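Local coordinates for protein fuculose-1-phosphate aldolase (Glaciozyma antarctica, PDB 4XXF) that holds a zinc ion and belongs to the class II aldolase and adducin family, here as an assembly of four chains, at residues T47-D50 and H56-V59; L76-Q79 and V83-G86; M100-I105 and Q113-S118; K174-I177 and L183-V186. All coordinates share one frame; numbering follows the deposited sequence. Where two conformers were deposited one is given.

Contact 1. Residues T47-D50 and H56-V59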
loop_
_atom_site.group_PDB
_atom_site.type_symbol
_atom_site.label_atom_id
_atom_site.label_comp_id
_atom_site.label_asym_id
_atom_site.label_seq_id
_atom_site.Cartn_x
_atom_site.Cartn_y
_atom_site.Cartn_z
ATOM N N THR A 47 -0.442 20.589 17.111
ATOM C CA THR A 47 -0.240 21.411 18.296
ATOM C C THR A 47 -1.153 20.987 19.434
ATOM O O THR A 47 -2.249 20.457 19.204
ATOM C CB THR A 47 -0.503 22.906 18.010
ATOM O OG1 THR A 47 -1.819 23.076 17.462
ATOM C CG2 THR A 47 0.530 23.475 17.026
ATOM N N VAL A 48 -0.681 21.192 20.662
ATOM C CA VAL A 48 -1.559 21.084 21.821
ATOM C C VAL A 48 -1.307 22.270 22.753
ATOM O O VAL A 48 -0.170 22.677 23.002
ATOM C CB VAL A 48 -1.383 19.724 22.572
ATOM C CG1 VAL A 48 0.011 19.588 23.170
ATOM C CG2 VAL A 48 -2.446 19.564 23.649
ATOM N N ARG A 49 -2.397 22.835 23.247
ATOM C CA ARG A 49 -2.321 23.947 24.179
ATOM C C ARG A 49 -1.709 23.488 25.492
ATOM O O ARG A 49 -2.083 22.438 26.025
ATOM C CB ARG A 49 -3.715 24.503 24.414
ATOM C CG ARG A 49 -3.759 25.878 25.022
ATOM C CD ARG A 49 -5.175 26.213 25.374
ATOM N NE ARG A 49 -6.105 26.277 24.238
ATOM C CZ ARG A 49 -6.309 27.364 23.488
ATOM N NH1 ARG A 49 -5.591 28.459 23.690
ATOM N NH2 ARG A 49 -7.219 27.361 22.528
ATOM N N ASP A 50 -0.767 24.261 26.024
ATOM C CA ASP A 50 -0.209 23.945 27.337
ATOM C C ASP A 50 -1.286 24.038 28.408
ATOM O O ASP A 50 -2.123 24.939 28.361
ATOM C CB ASP A 50 0.951 24.884 27.681
ATOM C CG ASP A 50 1.664 24.474 28.946
ATOM O OD1 ASP A 50 1.354 25.041 30.014
ATOM O OD2 ASP A 50 2.523 23.566 28.865
ATOM N N HIS A 56 0.327 29.308 25.321
ATOM C CA HIS A 56 1.528 28.556 24.974
ATOM C C HIS A 56 1.123 27.230 24.366
ATOM O O HIS A 56 0.099 26.669 24.757
ATOM C CB HIS A 56 2.413 28.306 26.190
ATOM C CG HIS A 56 3.033 29.545 26.755
ATOM N ND1 HIS A 56 3.784 29.536 27.911
ATOM C CD2 HIS A 56 3.022 30.825 26.321
ATOM C CE1 HIS A 56 4.202 30.763 28.169
ATOM N NE2 HIS A 56 3.751 31.567 27.222
ATOM N N PHE A 57 1.932 26.732 23.439
ATOM C CA PHE A 57 1.598 25.530 22.679
ATOM C C PHE A 57 2.809 24.648 22.473
ATOM O O PHE A 57 3.907 25.141 22.200
ATOM C CB PHE A 57 1.003 25.928 21.328
ATOM C CG PHE A 57 -0.142 26.872 21.459
ATOM C CD1 PHE A 57 0.062 28.245 21.498
ATOM C CD2 PHE A 57 -1.426 26.380 21.608
ATOM C CE1 PHE A 57 -1.001 29.109 21.663
ATOM C CE2 PHE A 57 -2.490 27.237 21.775
ATOM C CZ PHE A 57 -2.284 28.605 21.808
ATOM N N TRP A 58 2.605 23.341 22.591
ATOM C CA TRP A 58 3.617 22.356 22.220
ATOM C C TRP A 58 3.408 21.960 20.765
ATOM O O TRP A 58 2.270 21.816 20.311
ATOM C CB TRP A 58 3.547 21.132 23.144
ATOM C CG TRP A 58 3.905 21.493 24.549
ATOM C CD1 TRP A 58 3.044 21.841 25.550
ATOM C CD2 TRP A 58 5.224 21.588 25.099
ATOM N NE1 TRP A 58 3.747 22.138 26.699
ATOM C CE2 TRP A 58 5.086 21.990 26.447
ATOM C CE3 TRP A 58 6.510 21.371 24.584
ATOM C CZ2 TRP A 58 6.187 22.185 27.286
ATOM C CZ3 TRP A 58 7.606 21.567 25.425
ATOM C CH2 TRP A 58 7.433 21.966 26.759
ATOM N N VAL A 59 4.507 21.810 20.033
ATOM C CA VAL A 59 4.429 21.549 18.602
ATOM C C VAL A 59 5.662 20.770 18.173
ATOM O O VAL A 59 6.703 20.806 18.835
ATOM C CB VAL A 59 4.295 22.884 17.801
ATOM C CG1 VAL A 59 5.521 23.740 17.984
ATOM C CG2 VAL A 59 4.026 22.651 16.314
HETATM O O HOH W 1 3.770 27.092 29.645
#

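Contact 2. Residues L76-Q79 and V83-G86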
loop_
_atom_site.group_PDB
_atom_site.type_symbol
_atom_site.label_atom_id
_atom_site.label_comp_id
_atom_site.label_asym_id
_atom_site.label_seq_id
_atom_site.Cartn_x
_atom_site.Cartn_y
_atom_site.Cartn_z
ATOM N N LEU A 76 8.127 24.402 22.797
ATOM C CA LEU A 76 7.079 25.242 23.347
ATOM C C LEU A 76 7.129 26.598 22.664
ATOM O O LEU A 76 8.193 27.203 22.563
ATOM C CB LEU A 76 7.264 25.394 24.853
ATOM C CG LEU A 76 6.224 26.209 25.618
ATOM C CD1 LEU A 76 4.861 25.534 25.592
ATOM C CD2 LEU A 76 6.693 26.410 27.055
ATOM N N VAL A 77 5.978 27.060 22.186
ATOM C CA VAL A 77 5.867 28.271 21.386
ATOM C C VAL A 77 4.785 29.175 21.985
ATOM O O VAL A 77 3.738 28.671 22.402
ATOM C CB VAL A 77 5.530 27.916 19.912
ATOM C CG1 VAL A 77 5.391 29.166 19.060
ATOM C CG2 VAL A 77 6.597 26.996 19.331
ATOM N N ASN A 78 5.005 30.487 22.029
ATOM C CA ASN A 78 3.938 31.346 22.527
ATOM C C ASN A 78 3.000 31.728 21.376
ATOM O O ASN A 78 3.192 31.296 20.233
ATOM C CB ASN A 78 4.486 32.580 23.275
ATOM C CG ASN A 78 5.264 33.538 22.388
ATOM O OD1 ASN A 78 5.211 33.465 21.168
ATOM N ND2 ASN A 78 5.989 34.453 23.020
ATOM N N GLN A 79 1.955 32.482 21.692
ATOM C CA GLN A 79 0.900 32.767 20.724
ATOM C C GLN A 79 1.442 33.435 19.466
ATOM O O GLN A 79 0.930 33.207 18.371
ATOM C CB GLN A 79 -0.176 33.651 21.354
ATOM C CG GLN A 79 -1.490 33.667 20.587
ATOM C CD GLN A 79 -2.461 32.591 21.051
ATOM O OE1 GLN A 79 -2.684 32.412 22.250
ATOM N NE2 GLN A 79 -3.051 31.875 20.099
ATOM N N VAL A 83 9.737 30.738 19.956
ATOM C CA VAL A 83 10.100 29.485 20.601
ATOM C C VAL A 83 10.649 29.801 21.982
ATOM O O VAL A 83 11.660 30.491 22.108
ATOM C CB VAL A 83 11.138 28.692 19.777
ATOM C CG1 VAL A 83 11.517 27.407 20.487
ATOM C CG2 VAL A 83 10.602 28.398 18.387
ATOM N N ILE A 84 9.981 29.318 23.021
ATOM C CA ILE A 84 10.327 29.729 24.382
ATOM C C ILE A 84 10.736 28.571 25.287
ATOM O O ILE A 84 11.072 28.780 26.444
ATOM C CB ILE A 84 9.160 30.488 25.052
ATOM C CG1 ILE A 84 7.891 29.627 25.075
ATOM C CG2 ILE A 84 8.907 31.818 24.346
ATOM C CD1 ILE A 84 6.808 30.175 25.991
ATOM N N GLY A 85 10.719 27.350 24.770
ATOM C CA GLY A 85 11.162 26.228 25.573
ATOM C C GLY A 85 11.222 24.916 24.824
ATOM O O GLY A 85 10.767 24.821 23.686
ATOM N N GLY A 86 11.794 23.904 25.468
ATOM C CA GLY A 86 11.817 22.559 24.923
ATOM C C GLY A 86 12.801 22.336 23.797
ATOM O O GLY A 86 13.678 23.162 23.526
#

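Contact 3. Residues M100-I105 and Q113-S118. With ZN (zinc ion), chain B.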
loop_
_atom_site.group_PDB
_atom_site.type_symbol
_atom_site.label_atom_id
_atom_site.label_comp_id
_atom_site.label_asym_id
_atom_site.label_seq_id
_atom_site.Cartn_x
_atom_site.Cartn_y
_atom_site.Cartn_z
ATOM N N MET A 100 1.099 29.751 12.755
ATOM C CA MET A 100 0.187 30.867 12.975
ATOM C C MET A 100 -1.226 30.572 12.468
ATOM O O MET A 100 -2.176 31.192 12.929
ATOM C CB MET A 100 0.739 32.145 12.340
ATOM C CG MET A 100 2.016 32.647 13.017
ATOM S SD MET A 100 1.868 32.887 14.812
ATOM C CE MET A 100 0.718 34.260 14.890
ATOM N N ILE A 101 -1.380 29.617 11.553
ATOM C CA ILE A 101 -2.722 29.112 11.253
ATOM C C ILE A 101 -3.332 28.492 12.512
ATOM O O ILE A 101 -4.483 28.773 12.877
ATOM C CB ILE A 101 -2.710 28.085 10.108
ATOM C CG1 ILE A 101 -2.350 28.790 8.799
ATOM C CG2 ILE A 101 -4.068 27.412 9.988
ATOM C CD1 ILE A 101 -2.167 27.853 7.618
ATOM N N HIS A 102 -2.559 27.652 13.190
ATOM C CA HIS A 102 -3.037 27.039 14.421
ATOM C C HIS A 102 -3.279 28.097 15.487
ATOM O O HIS A 102 -4.281 28.067 16.193
ATOM C CB HIS A 102 -2.047 25.998 14.942
ATOM C CG HIS A 102 -1.940 24.775 14.086
ATOM N ND1 HIS A 102 -1.784 23.509 14.613
ATOM C CD2 HIS A 102 -1.940 24.624 12.741
ATOM C CE1 HIS A 102 -1.708 22.632 13.630
ATOM N NE2 HIS A 102 -1.803 23.280 12.484
ATOM N N SER A 103 -2.363 29.049 15.595
ATOM C CA SER A 103 -2.468 30.055 16.628
ATOM C C SER A 103 -3.774 30.840 16.497
ATOM O O SER A 103 -4.455 31.100 17.499
ATOM C CB SER A 103 -1.271 30.998 16.572
ATOM O OG SER A 103 -1.336 31.920 17.636
ATOM N N ALA A 104 -4.126 31.215 15.267
ATOM C CA ALA A 104 -5.366 31.948 15.017
ATOM C C ALA A 104 -6.582 31.135 15.452
ATOM O O ALA A 104 -7.496 31.672 16.069
ATOM C CB ALA A 104 -5.486 32.334 13.547
ATOM N N ILE A 105 -6.597 29.839 15.154
ATOM C CA ILE A 105 -7.717 29.010 15.585
ATOM C C ILE A 105 -7.771 28.856 17.118
ATOM O O ILE A 105 -8.842 28.998 17.715
ATOM C CB ILE A 105 -7.661 27.613 14.930
ATOM C CG1 ILE A 105 -7.800 27.729 13.408
ATOM C CG2 ILE A 105 -8.748 26.709 15.524
ATOM C CD1 ILE A 105 -7.388 26.453 12.664
ATOM N N GLN A 113 -8.195 22.394 21.996
ATOM C CA GLN A 113 -6.944 22.133 22.674
ATOM C C GLN A 113 -5.890 21.601 21.710
ATOM O O GLN A 113 -4.701 21.773 21.943
ATOM C CB GLN A 113 -7.186 21.164 23.834
ATOM C CG GLN A 113 -8.123 21.742 24.897
ATOM C CD GLN A 113 -7.624 23.070 25.441
ATOM O OE1 GLN A 113 -6.634 23.116 26.163
ATOM N NE2 GLN A 113 -8.298 24.155 25.079
ATOM N N ALA A 114 -6.331 20.988 20.617
ATOM C CA ALA A 114 -5.403 20.358 19.682
ATOM C C ALA A 114 -5.829 20.579 18.252
ATOM O O ALA A 114 -7.033 20.599 17.948
ATOM C CB ALA A 114 -5.304 18.863 19.957
ATOM N N ILE A 115 -4.840 20.741 17.377
ATOM C CA ILE A 115 -5.090 20.963 15.955
ATOM C C ILE A 115 -4.125 20.108 15.158
ATOM O O ILE A 115 -2.944 20.039 15.491
ATOM C CB ILE A 115 -4.933 22.470 15.588
ATOM C CG1 ILE A 115 -5.870 23.344 16.433
ATOM C CG2 ILE A 115 -5.151 22.696 14.094
ATOM C CD1 ILE A 115 -5.681 24.821 16.212
ATOM N N CYS A 116 -4.639 19.455 14.111
ATOM C CA CYS A 116 -3.835 18.602 13.227
ATOM C C CYS A 116 -3.884 19.072 11.795
ATOM O O CYS A 116 -4.960 19.296 11.251
ATOM C CB CYS A 116 -4.321 17.149 13.244
ATOM S SG CYS A 116 -4.357 16.327 14.829
ATOM N N HIS A 117 -2.718 19.166 11.172
ATOM C CA HIS A 117 -2.634 19.460 9.760
ATOM C C HIS A 117 -1.459 18.717 9.137
ATOM O O HIS A 117 -0.363 18.702 9.681
ATOM C CB HIS A 117 -2.480 20.959 9.539
ATOM C CG HIS A 117 -2.214 21.329 8.119
ATOM N ND1 HIS A 117 -3.127 21.114 7.106
ATOM C CD2 HIS A 117 -1.130 21.889 7.536
ATOM C CE1 HIS A 117 -2.618 21.540 5.962
ATOM N NE2 HIS A 117 -1.399 22.005 6.192
ATOM N N SER A 118 -1.694 18.102 7.987
ATOM C CA SER A 118 -0.650 17.404 7.260
ATOM C C SER A 118 -1.095 17.306 5.822
ATOM O O SER A 118 -2.297 17.315 5.547
ATOM C CB SER A 118 -0.416 16.013 7.858
ATOM O OG SER A 118 0.772 15.417 7.370
HETATM ZN ZN ZN B . -0.150 23.069 4.890
HETATM O O HOH W 2 1.074 24.415 3.997
HETATM O O HOH W 3 1.634 22.728 6.075
HETATM O O HOH W 4 -0.461 24.812 6.183
#

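Contact 4. Residues K174-I177 and L183-V186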
loop_
_atom_site.group_PDB
_atom_site.type_symbol
_atom_site.label_atom_id
_atom_site.label_comp_id
_atom_site.label_asym_id
_atom_site.label_seq_id
_atom_site.Cartn_x
_atom_site.Cartn_y
_atom_site.Cartn_z
ATOM N N LYS A 174 -15.569 20.799 13.146
ATOM C CA LYS A 174 -14.458 19.956 13.600
ATOM C C LYS A 174 -13.330 19.849 12.581
ATOM O O LYS A 174 -12.228 19.410 12.916
ATOM C CB LYS A 174 -14.929 18.535 13.946
ATOM C CG LYS A 174 -15.543 17.767 12.773
ATOM C CD LYS A 174 -15.640 16.257 13.056
ATOM C CE LYS A 174 -16.452 15.931 14.294
ATOM N NZ LYS A 174 -17.898 16.206 14.107
ATOM N N ALA A 175 -13.600 20.252 11.342
ATOM C CA ALA A 175 -12.631 20.024 10.274
ATOM C C ALA A 175 -12.882 20.957 9.117
ATOM O O ALA A 175 -13.985 21.488 8.954
ATOM C CB ALA A 175 -12.678 18.572 9.801
ATOM N N ILE A 176 -11.845 21.162 8.312
ATOM C CA ILE A 176 -11.968 21.979 7.120
ATOM C C ILE A 176 -11.139 21.359 5.991
ATOM O O ILE A 176 -10.025 20.849 6.192
ATOM C CB ILE A 176 -11.547 23.459 7.388
ATOM C CG1 ILE A 176 -11.760 24.326 6.141
ATOM C CG2 ILE A 176 -10.096 23.544 7.886
ATOM C CD1 ILE A 176 -11.745 25.828 6.429
ATOM N N ILE A 177 -11.727 21.363 4.804
ATOM C CA ILE A 177 -11.021 21.008 3.581
ATOM C C ILE A 177 -10.535 22.303 2.962
ATOM O O ILE A 177 -11.332 23.178 2.632
ATOM C CB ILE A 177 -11.927 20.233 2.616
ATOM C CG1 ILE A 177 -12.417 18.960 3.310
ATOM C CG2 ILE A 177 -11.196 19.922 1.316
ATOM C CD1 ILE A 177 -13.306 18.082 2.461
ATOM N N LEU A 183 -6.084 18.941 4.436
ATOM C CA LEU A 183 -7.019 18.845 5.552
ATOM C C LEU A 183 -6.485 19.471 6.824
ATOM O O LEU A 183 -5.289 19.415 7.100
ATOM C CB LEU A 183 -7.340 17.381 5.838
ATOM C CG LEU A 183 -7.752 16.516 4.649
ATOM C CD1 LEU A 183 -7.939 15.088 5.140
ATOM C CD2 LEU A 183 -9.019 17.041 4.034
ATOM N N LEU A 184 -7.389 20.012 7.628
ATOM C CA LEU A 184 -7.057 20.429 8.983
ATOM C C LEU A 184 -8.210 20.039 9.908
ATOM O O LEU A 184 -9.383 20.219 9.551
ATOM C CB LEU A 184 -6.787 21.937 9.029
ATOM C CG LEU A 184 -6.459 22.567 10.387
ATOM C CD1 LEU A 184 -5.577 23.780 10.204
ATOM C CD2 LEU A 184 -7.717 22.982 11.140
ATOM N N THR A 185 -7.885 19.503 11.087
ATOM C CA THR A 185 -8.908 19.129 12.056
ATOM C C THR A 185 -8.583 19.719 13.411
ATOM O O THR A 185 -7.430 20.049 13.703
ATOM C CB THR A 185 -9.056 17.604 12.200
ATOM O OG1 THR A 185 -7.825 17.057 12.688
ATOM C CG2 THR A 185 -9.413 16.969 10.863
ATOM N N VAL A 186 -9.613 19.866 14.241
ATOM C CA VAL A 186 -9.438 20.406 15.585
ATOM C C VAL A 186 -10.154 19.517 16.586
ATOM O O VAL A 186 -11.055 18.759 16.221
ATOM C CB VAL A 186 -9.972 21.858 15.701
ATOM C CG1 VAL A 186 -9.342 22.746 14.637
ATOM C CG2 VAL A 186 -11.500 21.878 15.599
#

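Contact 1. Residues T47-D50 and H56-V59
Trp58 and Val48 form the hydrogen-bonded pair of an antiparallel hairpin, and the tryptophan shows how one side chain can serve a sheet in several ways. Trp58 CB rests 3.9 Å from Val48 CG1, a contact left doubtful by a second conformer of Val48. Because CG stands anti to the carbonyl carbon (chi1 -65°), the ring runs alongside Asp50, its CD1 passing within 3.8 Å of Asp50 OD2. At the pyrrole edge NE1 donates to that OD2 at 2.9 Å, close to the ring plane and on the anti lone pair of the carboxylate oxygen. The ring also meets Lys23 in a cation-pi contact. In the backbone, Val48 N to Trp58 O and Trp58 N to Val48 O bond reciprocally, while Asp50 N reaches His56 O at 2.9 Å in a nearly straight bond (173°).

Arg49 and Phe57 point together from the other face. Phe57 CE2 lies 3.7 Å from Arg49 CG and also over a face of the guanidinium, whose plane is turned 57° from the ring; the guanidinium bonds to the carbonyl oxygens of His106, Lys54 and Val112. Thr47 CG2 packs 3.7 Å from Val59 CG2.

Asp50 OD2 also forms a salt bridge with Arg19, and OD1 accepts the backbone N-H groups of Glu52 and Asn53; such compensation would be expected to favour the ionised carboxylate, while the NE1 bond probably limits rotation of the indole.

Contact 2. Residues L76-Q79 and V83-G86
The carboxamide of Asn78 meets Ile84 by its nitrogen, ND2 lying 4.1 Å from Ile84 CG2, with the two side chains crossing at about a right angle. The other end of this flat group turns back into the connecting turn, where OD1 accepts a hydrogen bond from Thr82 N. The peptide groups carry the rest of the polar contact. Leu76 N approaches the carbonyl of Gly85 from above its plane, 49° out of it, yet the bond is short and straight, 2.8 Å from N to O. Ile84 N binds Leu76 O at 2.8 Å, and Gly85 N adds a weak bond to the same oxygen.

One carbonyl thus faces two successive residues, Ile84 and Gly85, the signature of a classic beta bulge: the register slips by one between the Leu76–Gly85 pair and the Val77–Val83 pair. Ile84 carries CG1 between its backbone N and carbonyl carbon (chi1 57°), which brings that branch toward Leu76 on the partner strand, 3.8 Å from Leu76 CG and 3.5 Å from Leu76 O. Its CD1 continues to Leu76 CD2 at 3.9 Å. Any touch between the Val77 and Val83 side chains is doubtful, since Val77 has two conformers.

Ile84 is exposed, whereas Val77 is buried against Phe99 of helix 96-108. Strand 75-78 runs beside strand 56-59, with Leu76 packing on His56 and Trp58, so that this small bulged hairpin lies at the margin of the sheet.

Contact 3. Residues M100-I105 and Q113-S118
Ile115 presses its CG2 methyl onto the imidazole of His102, a CH-pi contact that makes the tight part of this helix-to-strand packing. The methyl sits 3.5 Å from the ring centroid and 14° off the normal, essentially over the centre of one face. CG2, the branch of Ile115 that stands anti to its backbone N, is the one laid on the ring. The two side chains slide past each other in opposite directions. The second branch of Ile115 reaches back to the helix, CD1 lying 3.7 Å from Ile105 CB.

Toward the zinc ion the packing is sparser. His117 CB comes to the edge of the His102 ring, 3.8 Å from NE2 of His102, and the His117 imidazole extends to the zinc, bound through its own NE2 at 2.1 Å. Three waters, one nearly trans to His117 NE2, bind the metal, and His119 and His181 complete six ligands.

Both imidazoles are hydrogen-bonded through ND1: that of His102 to Thr47 OG1, and that of His117 to the carbonyl oxygen of Leu183. The strand therefore supplies an apolar cushion for one histidine and a metal ligand in the other, whose ND1 bond probably orients NE2 toward the zinc.

Contact 4. Residues K174-I177 and L183-V186
Ile176 and Leu184 exchange backbone hydrogen bonds in both directions: Ile176 N to Leu184 O at 2.9 Å and Leu184 N to Ile176 O at 3.1 Å. A third rung joins Val186 N to Lys174 O at 3.0 Å. Weaker CA-H...O contacts fill in between, with Ala175 CA 3.3 Å from Leu184 O and Thr185 CA directed at Lys174 O.

Apolar contacts divide between the two faces. On one, Ile176 turns CG2 into the cleft between its backbone N and carbonyl carbon, which sets that methyl 3.9 Å from Leu184 CB, while the end of the side chain leads away and Ile176 packs on Ala169 and Leu170 of helix 163-170. On the other, Ala175 CB touches Thr185 CG2 at 3.8 Å, and Ile177 and Leu183 run side by side, CG1 to CD2 at 4.0 Å. Ala175, Leu183 and Thr185 pack on helix 190-213, and Ile177 on Leu133.

Polar ends look outside the pair. Thr185 OG1 bonds Ala193 O, and Lys174 NZ forms a salt bridge with Asp146.

This is a regular antiparallel beta hairpin in the interior of the mixed sheet; its connection carries His181, a zinc ligand, so the paired strands lead directly into the metal site.

How the contacts relate
From the N terminus onward the four contacts follow in series, none enclosing or crossing another. Contact 1 closes the turn 51-55, and contact 2 the short turn 80-82; the two adjoin because strands 56-59 and 75-78 are neighbours, Phe57 O meeting Val77 N. Contact 3 closes residues 106-112, folding helix 96-108 against strand 114-118, which pairs with strand 45-49 of contact 1. Gln79 O, at Ser103 OG, ties contact 2 to the same helix. Contact 4 closes residues 178-182, and its strand 182-187 flanks strand 114-118. Contacts 1 and 4, their centres about 17 Å apart, are thus bridged through contact 3, where sheet, helix and zinc site come together.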